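Local coordinates for factor H binding protein (Treponema denticola, PDB 3R15), which probably binds the host complement regulator factor H at the spirochaete surface, where it is likely to be anchored as a lipoprotein, at residues A[53-56]-A[57-60]. Numbering follows the deposited sequence.
Sequences EINT and EALA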
ATOM      1  N   GLU A  53       8.416   4.776  -1.874  1.00 15.76           N
ATOM      2  CA  GLU A  53       8.064   5.937  -1.072  1.00 16.15           C
ATOM      3  C   GLU A  53       7.455   5.498   0.258  1.00 17.35           C
ATOM      4  O   GLU A  53       7.931   5.876   1.338  1.00 17.39           O
ATOM      5  CB  GLU A  53       7.067   6.807  -1.857  1.00 15.09           C
ATOM      6  CG  GLU A  53       6.496   7.956  -1.059  1.00 19.65           C
ATOM      7  CD  GLU A  53       5.430   8.715  -1.824  1.00 20.59           C
ATOM      8  OE1 GLU A  53       5.171   8.376  -3.002  1.00 19.86           O
ATOM      9  OE2 GLU A  53       4.848   9.652  -1.239  1.00 22.06           O
ATOM     10  N   ILE A  54       6.399   4.696   0.190  1.00 15.22           N
ATOM     11  CA  ILE A  54       5.727   4.257   1.421  1.00 14.10           C
ATOM     12  C   ILE A  54       6.601   3.321   2.284  1.00 15.83           C
ATOM     13  O   ILE A  54       6.565   3.392   3.508  1.00 17.09           O
ATOM     14  CB  ILE A  54       4.325   3.652   1.144  1.00 17.98           C
ATOM     15  CG1 ILE A  54       3.484   3.633   2.421  1.00 19.53           C
ATOM     16  CG2 ILE A  54       4.427   2.244   0.586  1.00 18.34           C
ATOM     17  CD1 ILE A  54       3.020   5.022   2.871  1.00 22.61           C
ATOM     18  N   ASN A  55       7.405   2.463   1.658  1.00 14.44           N
ATOM     19  CA  ASN A  55       8.268   1.584   2.439  1.00 14.66           C
ATOM     20  C   ASN A  55       9.439   2.283   3.099  1.00 14.82           C
ATOM     21  O   ASN A  55       9.926   1.838   4.139  1.00 15.33           O
ATOM     22  CB  ASN A  55       8.738   0.401   1.601  1.00 12.18           C
ATOM     23  CG  ASN A  55       7.718  -0.694   1.565  1.00 16.37           C
ATOM     24  OD1 ASN A  55       7.007  -0.919   2.545  1.00 16.18           O
ATOM     25  ND2 ASN A  55       7.640  -1.391   0.450  1.00 16.60           N
ATOM     26  N   THR A  56       9.889   3.380   2.509  1.00 15.80           N
ATOM     27  CA  THR A  56      10.921   4.191   3.158  1.00 15.79           C
ATOM     28  C   THR A  56      10.362   4.767   4.456  1.00 16.83           C
ATOM     29  O   THR A  56      11.035   4.766   5.492  1.00 18.29           O
ATOM     30  CB  THR A  56      11.407   5.304   2.228  1.00 16.60           C
ATOM     31  OG1 THR A  56      12.021   4.705   1.079  1.00 17.03           O
ATOM     32  CG2 THR A  56      12.446   6.209   2.949  1.00 17.68           C
ATOM     33  N   GLU A  57       9.114   5.232   4.409  1.00 16.56           N
ATOM     34  CA  GLU A  57       8.427   5.686   5.624  1.00 17.27           C
ATOM     35  C   GLU A  57       8.169   4.536   6.604  1.00 19.43           C
ATOM     36  O   GLU A  57       8.409   4.660   7.809  1.00 20.36           O
ATOM     37  CB  GLU A  57       7.085   6.352   5.289  1.00 18.96           C
ATOM     38  CG  GLU A  57       7.163   7.685   4.571  1.00 21.69           C
ATOM     39  CD  GLU A  57       5.778   8.287   4.356  1.00 26.23           C
ATOM     40  OE1 GLU A  57       4.837   7.892   5.078  1.00 23.07           O
ATOM     41  OE2 GLU A  57       5.619   9.153   3.468  1.00 25.33           O
ATOM     42  N   ALA A  58       7.657   3.420   6.096  1.00 15.79           N
ATOM     43  CA  ALA A  58       7.256   2.311   6.963  1.00 18.64           C
ATOM     44  C   ALA A  58       8.466   1.740   7.702  1.00 18.47           C
ATOM     45  O   ALA A  58       8.364   1.217   8.813  1.00 16.99           O
ATOM     46  CB  ALA A  58       6.558   1.236   6.148  1.00 17.15           C
ATOM     47  N   LEU A  59       9.616   1.849   7.063  1.00 18.50           N
ATOM     48  CA  LEU A  59      10.872   1.416   7.640  1.00 17.95           C
ATOM     49  C   LEU A  59      11.100   2.039   9.029  1.00 21.17           C
ATOM     50  O   LEU A  59      11.545   1.369   9.962  1.00 19.16           O
ATOM     51  CB  LEU A  59      11.969   1.817   6.665  1.00 21.00           C
ATOM     52  CG  LEU A  59      13.398   1.497   7.002  1.00 24.70           C
ATOM     53  CD1 LEU A  59      13.568   0.001   7.344  1.00 20.50           C
ATOM     54  CD2 LEU A  59      14.197   1.919   5.773  1.00 22.59           C
ATOM     55  N   ALA A  60      10.776   3.321   9.161  1.00 19.57           N
ATOM     56  CA  ALA A  60      10.911   4.027  10.440  1.00 20.33           C
ATOM     57  C   ALA A  60       9.975   3.462  11.507  1.00 21.78           C
ATOM     58  O   ALA A  60      10.178   3.678  12.700  1.00 23.28           O
ATOM     59  CB  ALA A  60      10.669   5.515  10.249  1.00 21.84           C
TER
HETATM   60  O   HOH W   1       4.098   9.688   1.383  1.00 34.91           O
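The carbonyl oxygen of Asn55 is gripped by two donors: Leu59 N, one helical turn on at 2.9 Å, and the side-chain amide NE2 of Gln64. Leu59 N sits well above the carbonyl plane, 37° out of it, and the N-H is bent to 144°. The preceding bond of the helix is shorter, Ala58 N to Ile54 O at 2.8 Å, whereas the one before it, Glu57 N to Glu53 O, is weak at 3.4 Å. A weak bond from Ala60 N reaches back three residues to Glu57 O.

At the edge of helix 44-59 that faces helix 20-36, one water bridges two carboxylates a turn apart, donating to Glu53 OE2 at 2.7 Å and to Glu57 OE2 at 2.6 Å. It would be expected to ease the repulsion between these like charges, whose OE2 atoms lie 4.8 Å apart. Glu57 has CG anti to its carbonyl carbon (chi1 -69°) and an extended chain beyond, which reaches outward and leans back toward Glu53, with CG 3.8 Å from Glu53 O. Its other oxygen, OE1, accepts a hydrogen bond from His25 NE2 and passes Ile54 CD1 at 4.1 Å. Thr56 OG1 is hydrogen-bonded to Ala52 O, a turn earlier in the same helix.

The inner face of helix 44-59 packs against two elements, helix 20-36 and strand 63-67: Ile54 lies on His25 and Phe29 of the helix and on Ile65 of the strand, while buried Ala58 touches His25, Tyr63 and Gln64. Asn55 OD1 takes the backbone N-H of Ile65, tying the last turns of the helix to strand 63-67 of the two-stranded antiparallel sheet.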